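Putative exported protein (Bordetella pertussis Tohama I, PDB 2PFZ) binds pyroglutamic acid and probably acts as the extracytoplasmic solute receptor of a tripartite ATP-independent periplasmic (TRAP) transporter. Local coordinates at residues D4-Y9 and N57-G62; M111-S116 and A209-K214; N127-Q132 and I195-D200; L139-Y144 and S178-G183. All blocks are in the same frame, centred on the assembly; numbering follows the deposited sequence.

Interaction 1: D4-Y9 and N57-G62; sequences DLPTAY and NQAQIG
L5 and I61 show how a branched aliphatic pair can join two strands whose direct backbone bonding is sparse. The leucine can be followed outward. Its CB rests 3.7 Å from I61 CG2, and CG comes next, about equally far from both gamma carbons of the isoleucine. At the tip the branches part: CD1 packs 3.6 Å from I61 CG1, whereas CD2 reaches the backbone, 4.0 Å from G62 CA. The two side chains cross obliquely, and L19 of helix 14-30 together with I36 and L38 of strand 35-39 adds to the apolar surroundings of the leucine.

The setting is the periplasmic-binding-protein fold, in which strand 2-6 pairs in parallel with strand 35-39. Its meeting with the start of strand 61-65 is looser over these residues: L5 CA directs its hydrogen almost straight at I61 O (3.4 Å, 171° at the hydrogen), and a backbone hydrogen bond follows between P6 and E63.

The proline ring puts CD 3.6 Å from A59 CB. Polar contact is concentrated at the outer end. There the bend of the Q60 chain at chi2 (94°) brings CD round toward D4, and OE1 then accepts the N-H of D4 at 3.0 Å, a bond of 165° whose donor is tilted from the amide plane. A water accepts from Q60 NE2 and donates to D4 OD2 at 3.2 Å, and a second water, more weakly held by OD2, donates to Q58 O.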
# COMPACT_ATOMS: atom_id res chain seq x y z
N ASP A 4 12.00 17.46 -3.37
CA ASP A 4 12.02 16.55 -2.21
C ASP A 4 10.88 15.56 -2.31
O ASP A 4 9.78 15.93 -2.71
CB ASP A 4 11.86 17.32 -0.91
CG ASP A 4 13.07 18.16 -0.60
OD1 ASP A 4 14.20 17.61 -0.39
OD2 ASP A 4 12.87 19.39 -0.54
N LEU A 5 11.15 14.33 -1.89
CA LEU A 5 10.17 13.25 -2.03
C LEU A 5 10.11 12.47 -0.73
O LEU A 5 11.00 11.66 -0.45
CB LEU A 5 10.58 12.32 -3.19
CG LEU A 5 9.52 11.31 -3.70
CD1 LEU A 5 9.94 10.69 -5.06
CD2 LEU A 5 9.15 10.21 -2.69
N PRO A 6 9.10 12.73 0.11
CA PRO A 6 8.96 11.93 1.31
C PRO A 6 8.37 10.54 1.06
O PRO A 6 7.45 10.37 0.25
CB PRO A 6 8.02 12.77 2.17
CG PRO A 6 7.16 13.43 1.21
CD PRO A 6 8.09 13.79 0.06
N THR A 7 8.94 9.55 1.75
CA THR A 7 8.31 8.25 1.86
C THR A 7 8.23 7.86 3.33
O THR A 7 9.08 8.27 4.16
CB THR A 7 9.06 7.18 1.01
OG1 THR A 7 8.57 5.88 1.33
CG2 THR A 7 10.57 7.17 1.26
N ALA A 8 7.21 7.06 3.65
CA ALA A 8 6.97 6.62 5.01
C ALA A 8 7.76 5.36 5.43
O ALA A 8 7.72 4.99 6.60
CB ALA A 8 5.46 6.46 5.23
N TYR A 9 8.50 4.76 4.50
CA TYR A 9 9.12 3.44 4.69
C TYR A 9 10.64 3.51 4.65
O TYR A 9 11.19 4.50 4.13
CB TYR A 9 8.56 2.47 3.62
CG TYR A 9 7.07 2.57 3.61
CD1 TYR A 9 6.32 2.02 4.64
CD2 TYR A 9 6.39 3.27 2.61
CE1 TYR A 9 4.96 2.14 4.68
CE2 TYR A 9 5.04 3.40 2.64
CZ TYR A 9 4.31 2.82 3.68
OH TYR A 9 2.95 2.95 3.73
N ASN A 57 2.14 21.72 -2.48
CA ASN A 57 3.47 21.89 -3.04
C ASN A 57 4.54 22.16 -1.99
O ASN A 57 5.55 22.84 -2.28
CB ASN A 57 3.52 22.98 -4.12
CG ASN A 57 4.70 22.81 -5.06
OD1 ASN A 57 5.14 21.68 -5.29
ND2 ASN A 57 5.22 23.92 -5.62
N GLN A 58 4.36 21.64 -0.77
CA GLN A 58 5.47 21.67 0.22
C GLN A 58 6.55 20.66 -0.17
O GLN A 58 7.78 20.92 -0.02
CB GLN A 58 4.97 21.39 1.65
CG GLN A 58 3.96 22.40 2.20
CD GLN A 58 3.56 22.10 3.64
OE1 GLN A 58 4.37 21.63 4.47
NE2 GLN A 58 2.30 22.39 3.96
N ALA A 59 6.12 19.50 -0.67
CA ALA A 59 6.99 18.57 -1.38
C ALA A 59 6.43 18.52 -2.79
O ALA A 59 5.22 18.49 -2.92
CB ALA A 59 6.96 17.16 -0.72
N GLN A 60 7.27 18.54 -3.83
CA GLN A 60 6.79 18.55 -5.22
C GLN A 60 6.31 17.18 -5.68
O GLN A 60 5.55 17.07 -6.63
CB GLN A 60 7.89 19.03 -6.17
CG GLN A 60 8.41 20.43 -5.82
CD GLN A 60 9.64 20.40 -4.92
OE1 GLN A 60 9.86 19.46 -4.14
NE2 GLN A 60 10.46 21.42 -5.04
N ILE A 61 6.74 16.15 -4.96
CA ILE A 61 6.50 14.74 -5.30
C ILE A 61 6.50 13.97 -3.99
O ILE A 61 7.16 14.39 -3.02
CB ILE A 61 7.63 14.27 -6.28
CG1 ILE A 61 7.46 12.79 -6.69
CG2 ILE A 61 9.01 14.51 -5.67
CD1 ILE A 61 8.08 12.44 -8.10
N GLY A 62 5.76 12.86 -3.91
CA GLY A 62 5.69 12.14 -2.66
C GLY A 62 5.00 10.80 -2.82
O GLY A 62 4.17 10.64 -3.70
O HOH W 1 10.00 19.44 1.12
O HOH W 2 12.94 21.27 -3.08

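Interaction 2: M111-S116 and A209-K214; sequences MMLLYS and AVLVNK
From M111 paired with N213 to S116 paired with A209, two strands run antiparallel, their short axes 4.5 Å apart at closest approach and 143° from one N-to-C direction to the other. The ladder contains a classic beta bulge: L114 and Y115 both stand opposite V210. Before the bulge, M112 and V212 form a hydrogen-bonded pair, M112 N to V212 O at 2.7 Å with the reciprocal bond completing the ring. At the bulge the two bonds are shared between neighbours, since V210 O accepts from L114 N while V210 N donates to Y115 O at 2.8 Å. Strand 207-213 is the central strand of a three-stranded antiparallel sheet, with 61-65 along its other edge.

The extra residue changes what each side chain meets. L114 lies beside V210, pointing the same way, and its CB also touches V212 CG2 at 3.9 Å. On the face carrying L113, L211 and A209, L113 CD1 packs 3.7 Å from A209 CB, and L106 of helix 88-107 lies against both leucines. M111 SD approaches L211 CD1 at 4.0 Å on this same face. Y115 turns its CG between the backbone N and the carbonyl carbon (chi1 72°), and its ring lies over V210. The CH-pi contact is made by V210 CG2, 3.9 Å from the ring centroid and nearest to CZ.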
# COMPACT_ATOMS: atom_id res chain seq x y z
N MET A 111 -3.01 17.55 -8.46
CA MET A 111 -1.94 16.54 -8.46
C MET A 111 -2.00 15.58 -9.64
O MET A 111 -3.07 15.38 -10.23
CB MET A 111 -1.93 15.74 -7.14
CG MET A 111 -1.61 16.61 -5.94
SD MET A 111 -1.69 15.75 -4.39
CE MET A 111 -3.44 15.86 -4.04
N MET A 112 -0.86 14.99 -9.95
CA MET A 112 -0.75 13.94 -10.95
C MET A 112 -0.34 12.62 -10.33
O MET A 112 0.42 12.58 -9.37
CB MET A 112 0.31 14.29 -11.99
CG MET A 112 0.10 15.62 -12.58
SD MET A 112 1.50 16.16 -13.56
CE MET A 112 1.91 14.61 -14.38
N LEU A 113 -0.85 11.53 -10.91
CA LEU A 113 -0.39 10.18 -10.56
C LEU A 113 0.80 9.81 -11.42
O LEU A 113 0.66 9.66 -12.65
CB LEU A 113 -1.51 9.16 -10.74
CG LEU A 113 -1.16 7.68 -10.52
CD1 LEU A 113 -0.65 7.43 -9.09
CD2 LEU A 113 -2.37 6.80 -10.83
N LEU A 114 1.95 9.65 -10.81
CA LEU A 114 3.14 9.31 -11.59
C LEU A 114 3.23 7.81 -11.82
O LEU A 114 3.36 7.36 -12.95
CB LEU A 114 4.42 9.90 -10.98
CG LEU A 114 5.67 9.70 -11.86
CD1 LEU A 114 5.57 10.53 -13.14
CD2 LEU A 114 6.91 10.05 -11.12
N TYR A 115 3.18 7.04 -10.76
CA TYR A 115 3.11 5.59 -10.87
C TYR A 115 2.58 4.99 -9.58
O TYR A 115 2.55 5.66 -8.56
CB TYR A 115 4.45 5.01 -11.25
CG TYR A 115 5.52 5.01 -10.18
CD1 TYR A 115 6.43 6.07 -10.07
CD2 TYR A 115 5.66 3.92 -9.30
CE1 TYR A 115 7.44 6.05 -9.12
CE2 TYR A 115 6.69 3.89 -8.35
CZ TYR A 115 7.57 4.97 -8.27
OH TYR A 115 8.59 4.96 -7.34
N SER A 116 2.12 3.74 -9.65
CA SER A 116 1.53 3.08 -8.49
C SER A 116 2.01 1.63 -8.46
O SER A 116 2.03 0.97 -9.51
CB SER A 116 0.00 3.13 -8.56
OG SER A 116 -0.63 2.58 -7.39
N ALA A 209 1.36 5.00 -4.18
CA ALA A 209 1.31 5.81 -5.37
C ALA A 209 2.28 6.95 -5.18
O ALA A 209 2.37 7.55 -4.10
CB ALA A 209 -0.10 6.39 -5.59
N VAL A 210 3.00 7.26 -6.25
CA VAL A 210 3.86 8.44 -6.24
C VAL A 210 3.09 9.55 -6.95
O VAL A 210 2.71 9.41 -8.11
CB VAL A 210 5.20 8.15 -6.90
CG1 VAL A 210 6.01 9.45 -7.07
CG2 VAL A 210 5.97 7.12 -6.06
N LEU A 211 2.82 10.62 -6.20
CA LEU A 211 2.03 11.76 -6.65
C LEU A 211 2.97 12.91 -6.92
O LEU A 211 4.00 13.03 -6.27
CB LEU A 211 1.05 12.20 -5.57
CG LEU A 211 0.21 11.15 -4.84
CD1 LEU A 211 -0.78 11.88 -3.91
CD2 LEU A 211 -0.53 10.25 -5.83
N VAL A 212 2.57 13.75 -7.86
CA VAL A 212 3.35 14.91 -8.27
C VAL A 212 2.44 16.13 -8.24
O VAL A 212 1.28 16.09 -8.70
CB VAL A 212 3.94 14.72 -9.71
CG1 VAL A 212 4.62 16.00 -10.20
CG2 VAL A 212 4.94 13.59 -9.75
N ASN A 213 2.95 17.23 -7.68
CA ASN A 213 2.24 18.51 -7.75
C ASN A 213 2.24 19.08 -9.19
O ASN A 213 3.31 19.26 -9.79
CB ASN A 213 2.85 19.52 -6.76
CG ASN A 213 2.12 20.85 -6.78
OD1 ASN A 213 2.42 21.73 -7.60
ND2 ASN A 213 1.16 21.01 -5.87
N LYS A 214 1.05 19.35 -9.74
CA LYS A 214 0.92 19.81 -11.15
C LYS A 214 1.71 21.10 -11.40
O LYS A 214 2.41 21.23 -12.42
CB LYS A 214 -0.55 20.08 -11.52
CG LYS A 214 -1.49 18.91 -11.40
CD LYS A 214 -1.67 18.17 -12.73
CE LYS A 214 -2.96 17.35 -12.80
NZ LYS A 214 -3.15 16.88 -14.26

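Interaction 3: N127-Q132 and I195-D200; sequences NRDIKQ and IKKFYD
The Y199 ring has I130 over one face and the carbonyl oxygen of R128 at its edge, near the ring plane. I130 CB sits 3.9 Å above the ring, displaced toward the rim beside CZ and CE2, in a CH-pi contact. Y199 belongs to strand 197-199 of the six-stranded mixed sheet, and the ring packs against the loop that follows the neighbouring strand 123-126. On one flank of that loop, R128 sends its guanidinium away from this contact to the carbonyl of K137.

The phenol oxygen gathers several backbone and solvent partners. It accepts the N-H of I130 at 2.9 Å, with an angle of 157°, and lies 3.0 Å from R128 O; a water stands within hydrogen-bonding range as well. The loop backbone thus bends round the hydroxyl at three successive residues, R128 to I130.

K197 reaches over the loop backbone, its CD 3.2 Å from R128 O and its CE close to N127 O. Its NZ stays 4.1 Å from D129 OD2, too far for a salt bridge, though the opposite charges may attract weakly. Where the strand is entered, N127 OD1 accepts from K196 N at 2.9 Å, the donor tilted 32° from the amide plane.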
# COMPACT_ATOMS: atom_id res chain seq x y z
N ASN A 127 -0.32 -14.78 16.94
CA ASN A 127 0.20 -15.84 17.77
C ASN A 127 -0.83 -16.94 17.97
O ASN A 127 -0.49 -18.04 18.41
CB ASN A 127 0.69 -15.27 19.10
CG ASN A 127 2.02 -14.58 18.96
OD1 ASN A 127 2.94 -15.12 18.33
ND2 ASN A 127 2.15 -13.39 19.52
N ARG A 128 -2.08 -16.61 17.60
CA ARG A 128 -3.25 -17.47 17.71
C ARG A 128 -3.42 -18.43 16.56
O ARG A 128 -3.01 -18.16 15.43
CB ARG A 128 -4.53 -16.62 17.66
CG ARG A 128 -4.96 -16.03 18.93
CD ARG A 128 -6.27 -15.34 18.69
NE ARG A 128 -6.58 -14.48 19.82
CZ ARG A 128 -7.76 -13.93 20.05
NH1 ARG A 128 -8.77 -14.11 19.21
NH2 ARG A 128 -7.91 -13.18 21.13
N ASP A 129 -4.11 -19.54 16.85
CA ASP A 129 -4.59 -20.41 15.79
C ASP A 129 -5.85 -19.82 15.17
O ASP A 129 -6.83 -19.57 15.87
CB ASP A 129 -4.81 -21.83 16.33
CG ASP A 129 -3.52 -22.61 16.39
OD1 ASP A 129 -3.40 -23.60 15.64
OD2 ASP A 129 -2.60 -22.24 17.15
N ILE A 130 -5.81 -19.57 13.86
CA ILE A 130 -6.93 -18.96 13.17
C ILE A 130 -7.34 -19.87 12.04
O ILE A 130 -6.67 -19.93 11.01
CB ILE A 130 -6.58 -17.55 12.61
CG1 ILE A 130 -5.98 -16.65 13.71
CG2 ILE A 130 -7.82 -16.92 11.97
CD1 ILE A 130 -5.63 -15.20 13.23
N LYS A 131 -8.44 -20.60 12.25
CA LYS A 131 -8.96 -21.51 11.25
C LYS A 131 -10.28 -20.99 10.71
O LYS A 131 -10.78 -21.48 9.70
CB LYS A 131 -9.07 -22.92 11.85
CG LYS A 131 -7.71 -23.64 11.89
CD LYS A 131 -7.65 -24.80 12.90
CE LYS A 131 -7.22 -24.34 14.31
NZ LYS A 131 -5.91 -23.58 14.34
N GLN A 132 -10.82 -19.97 11.37
CA GLN A 132 -12.07 -19.31 10.96
C GLN A 132 -12.09 -17.87 11.49
O GLN A 132 -11.35 -17.54 12.42
CB GLN A 132 -13.28 -20.08 11.48
CG GLN A 132 -13.27 -20.22 12.98
CD GLN A 132 -14.29 -21.21 13.52
OE1 GLN A 132 -15.45 -21.19 13.14
NE2 GLN A 132 -13.84 -22.06 14.42
N ILE A 195 5.89 -12.13 17.04
CA ILE A 195 4.69 -12.76 16.50
C ILE A 195 5.13 -13.95 15.64
O ILE A 195 5.99 -13.81 14.78
CB ILE A 195 3.84 -11.74 15.71
CG1 ILE A 195 3.46 -10.55 16.59
CG2 ILE A 195 2.59 -12.38 15.16
CD1 ILE A 195 2.77 -9.39 15.87
N LYS A 196 4.52 -15.12 15.88
CA LYS A 196 5.07 -16.38 15.38
C LYS A 196 4.42 -17.03 14.16
O LYS A 196 4.93 -18.03 13.67
CB LYS A 196 5.10 -17.42 16.52
CG LYS A 196 6.47 -17.72 17.04
CD LYS A 196 7.06 -16.52 17.75
CE LYS A 196 8.54 -16.48 17.55
NZ LYS A 196 9.15 -15.50 18.48
N LYS A 197 3.27 -16.52 13.72
CA LYS A 197 2.53 -17.11 12.61
C LYS A 197 2.25 -16.03 11.58
O LYS A 197 2.08 -14.86 11.94
CB LYS A 197 1.19 -17.74 13.06
CG LYS A 197 1.29 -18.87 14.10
CD LYS A 197 -0.09 -19.26 14.63
CE LYS A 197 -0.04 -20.12 15.92
NZ LYS A 197 1.14 -21.02 15.98
N PHE A 198 2.21 -16.42 10.30
CA PHE A 198 1.67 -15.58 9.23
C PHE A 198 0.76 -16.47 8.39
O PHE A 198 1.24 -17.42 7.75
CB PHE A 198 2.82 -15.02 8.37
CG PHE A 198 2.38 -14.21 7.19
CD1 PHE A 198 1.96 -12.89 7.35
CD2 PHE A 198 2.46 -14.73 5.90
CE1 PHE A 198 1.55 -12.11 6.24
CE2 PHE A 198 2.07 -13.98 4.79
CZ PHE A 198 1.64 -12.66 4.95
N TYR A 199 -0.53 -16.19 8.44
CA TYR A 199 -1.53 -16.82 7.59
C TYR A 199 -1.51 -16.08 6.26
O TYR A 199 -1.86 -14.90 6.19
CB TYR A 199 -2.90 -16.71 8.24
CG TYR A 199 -2.98 -17.54 9.50
CD1 TYR A 199 -3.39 -18.87 9.44
CD2 TYR A 199 -2.62 -17.01 10.74
CE1 TYR A 199 -3.43 -19.65 10.60
CE2 TYR A 199 -2.67 -17.78 11.90
CZ TYR A 199 -3.07 -19.10 11.81
OH TYR A 199 -3.12 -19.87 12.94
N ASP A 200 -1.10 -16.80 5.22
CA ASP A 200 -0.91 -16.26 3.87
C ASP A 200 -2.27 -16.14 3.17
O ASP A 200 -2.52 -16.79 2.14
CB ASP A 200 0.02 -17.22 3.12
CG ASP A 200 0.61 -16.63 1.84
OD1 ASP A 200 0.62 -15.39 1.65
OD2 ASP A 200 1.14 -17.43 1.04
O HOH W 3 -1.85 -22.50 13.23

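Interaction 4: L139-Y144 and S178-G183; sequences LKWRAY and SYMSSG. With PCA (pyroglutamic acid), chain B.
The pyroglutamic acid pocket is built where two adjacent parallel strands end, and R142 and Y179, neighbours across them whose side chains meet, illustrate how a sheet can present a ligand-binding arginine. Y179 CD2 lies 3.5 Å from R142 NH1 at the edge of the guanidinium, whose plane is nearly perpendicular to the phenol ring (86°). The guanidinium then grips the ligand carboxylate with two N-H groups: NH1 donates to PCA OXT, and NH2 donates to PCA O at 2.8 Å. A third partner, S181 OG, donates to OXT at 2.7 Å. NE is held by V162 O, which helps to fix the plane of the group. Across the ligand ring, S182 OG donates to PCA OE at 2.7 Å while capping helix 183-188 through T185 N.

Strands 140-143 and 178-181 belong to an alpha/beta arrangement in which strand 158-161 lies on the other side of 140-143, parallel to it. W141 pairs with S178, and R142 N bonds S178 O at 2.9 Å; a water spans the widening strand ends by donating to R142 O and M180 O. Y144 spreads its ring under the ligand, PCA CB standing 3.8 Å above its centre, and M180 O sits in plane at the ring edge, 3.1 Å from CE1. M180 CG packs 3.5 Å from CZ2 of W141, which lies on the face that carries S178, and the sulfur meets the indole at the edge in a Met-aromatic contact.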
# COMPACT_ATOMS: atom_id res chain seq x y z
N LEU A 139 -8.60 -9.94 19.15
CA LEU A 139 -7.20 -9.72 18.81
C LEU A 139 -6.83 -8.25 19.11
O LEU A 139 -7.66 -7.38 18.90
CB LEU A 139 -6.93 -10.08 17.33
CG LEU A 139 -6.59 -11.56 17.01
CD1 LEU A 139 -6.47 -11.79 15.51
CD2 LEU A 139 -5.28 -11.95 17.73
N LYS A 140 -5.61 -8.02 19.62
CA LYS A 140 -5.06 -6.67 19.82
C LYS A 140 -4.39 -6.27 18.50
O LYS A 140 -3.21 -6.50 18.30
CB LYS A 140 -4.00 -6.64 20.94
CG LYS A 140 -4.52 -6.94 22.35
CD LYS A 140 -3.46 -6.59 23.42
CE LYS A 140 -2.42 -7.70 23.58
NZ LYS A 140 -1.32 -7.30 24.51
N TRP A 141 -5.17 -5.68 17.61
CA TRP A 141 -4.83 -5.58 16.20
C TRP A 141 -4.17 -4.24 15.88
O TRP A 141 -4.62 -3.20 16.35
CB TRP A 141 -6.13 -5.70 15.43
CG TRP A 141 -6.09 -5.77 13.94
CD1 TRP A 141 -5.90 -4.72 13.08
CD2 TRP A 141 -6.42 -6.91 13.13
NE1 TRP A 141 -6.03 -5.16 11.77
CE2 TRP A 141 -6.38 -6.49 11.78
CE3 TRP A 141 -6.76 -8.25 13.42
CZ2 TRP A 141 -6.62 -7.36 10.70
CZ3 TRP A 141 -7.01 -9.14 12.34
CH2 TRP A 141 -6.94 -8.68 11.00
N ARG A 142 -3.10 -4.28 15.10
CA ARG A 142 -2.48 -3.07 14.56
C ARG A 142 -3.04 -2.78 13.17
O ARG A 142 -2.87 -3.57 12.22
CB ARG A 142 -0.96 -3.24 14.53
CG ARG A 142 -0.19 -2.08 13.82
CD ARG A 142 0.14 -2.44 12.35
NE ARG A 142 0.83 -1.36 11.63
CZ ARG A 142 1.36 -1.50 10.41
NH1 ARG A 142 1.31 -2.69 9.79
NH2 ARG A 142 1.95 -0.46 9.83
N ALA A 143 -3.70 -1.64 13.04
CA ALA A 143 -4.18 -1.18 11.75
C ALA A 143 -3.09 -0.30 11.16
O ALA A 143 -2.29 0.28 11.88
CB ALA A 143 -5.47 -0.39 11.89
N TYR A 144 -3.06 -0.23 9.83
CA TYR A 144 -2.19 0.72 9.13
C TYR A 144 -3.03 1.66 8.25
O TYR A 144 -2.49 2.51 7.54
CB TYR A 144 -1.12 -0.04 8.32
CG TYR A 144 -1.61 -0.92 7.17
CD1 TYR A 144 -1.48 -2.31 7.23
CD2 TYR A 144 -2.20 -0.35 6.03
CE1 TYR A 144 -1.93 -3.12 6.18
CE2 TYR A 144 -2.65 -1.14 4.97
CZ TYR A 144 -2.50 -2.54 5.05
OH TYR A 144 -2.91 -3.35 4.02
N SER A 178 -1.03 -8.70 16.90
CA SER A 178 -1.49 -9.21 15.61
C SER A 178 -1.71 -8.04 14.66
O SER A 178 -1.89 -6.90 15.10
CB SER A 178 -2.82 -9.95 15.78
OG SER A 178 -3.86 -9.06 16.20
N TYR A 179 -1.67 -8.34 13.37
CA TYR A 179 -2.02 -7.41 12.30
C TYR A 179 -2.06 -8.06 10.91
O TYR A 179 -1.53 -9.14 10.70
CB TYR A 179 -1.09 -6.19 12.29
CG TYR A 179 0.34 -6.40 11.90
CD1 TYR A 179 1.27 -6.88 12.82
CD2 TYR A 179 0.81 -6.05 10.62
CE1 TYR A 179 2.61 -7.06 12.47
CE2 TYR A 179 2.13 -6.24 10.26
CZ TYR A 179 3.04 -6.74 11.20
OH TYR A 179 4.38 -6.90 10.87
N MET A 180 -2.70 -7.38 9.96
CA MET A 180 -2.55 -7.76 8.55
C MET A 180 -1.60 -6.84 7.82
O MET A 180 -1.62 -5.63 8.04
CB MET A 180 -3.89 -7.88 7.84
CG MET A 180 -4.71 -9.07 8.36
SD MET A 180 -6.27 -9.29 7.50
CE MET A 180 -5.71 -10.03 5.97
N SER A 181 -0.71 -7.45 7.04
CA SER A 181 0.31 -6.76 6.23
C SER A 181 1.00 -7.80 5.34
O SER A 181 0.54 -8.94 5.22
CB SER A 181 1.36 -6.07 7.09
OG SER A 181 2.17 -5.19 6.32
N SER A 182 2.12 -7.40 4.73
CA SER A 182 2.87 -8.22 3.80
C SER A 182 4.02 -8.92 4.54
O SER A 182 4.36 -8.54 5.66
CB SER A 182 3.45 -7.34 2.70
OG SER A 182 4.19 -6.26 3.25
N GLY A 183 4.58 -9.96 3.92
CA GLY A 183 5.83 -10.56 4.41
C GLY A 183 6.94 -9.52 4.47
O GLY A 183 7.79 -9.58 5.36
N PCA B . 2.96 -2.91 4.65
CA PCA B . 2.50 -1.54 4.95
CB PCA B . 1.20 -1.22 4.22
CG PCA B . 0.83 -2.48 3.46
CD PCA B . 1.97 -3.41 3.73
OE PCA B . 2.08 -4.52 3.18
C PCA B . 2.21 -1.50 6.43
O PCA B . 2.12 -0.43 7.05
OXT PCA B . 2.07 -2.57 7.04
O HOH W 4 -3.67 -4.59 9.75

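The four contacts divide between two sheets. Interactions 1 and 2, with centres 10 Å apart, meet through neighbouring strands 61-65 and 207-213 of the three-stranded antiparallel sheet, where the carbonyls of Q60 and G62 face the N-H groups of N213 and L211. Interactions 3 and 4, 11 Å apart, share the six-stranded mixed sheet and touch where F198 packs on S181. The centres of interactions 1 and 3 are 35 Å apart. Along the chain, interaction 1 closes first; interaction 4 is nested within 3, and 3 within 2. The chain therefore crosses between the two sheets and returns, consistent with a two-lobed periplasmic receptor whose ligand is held by residues of interaction 4.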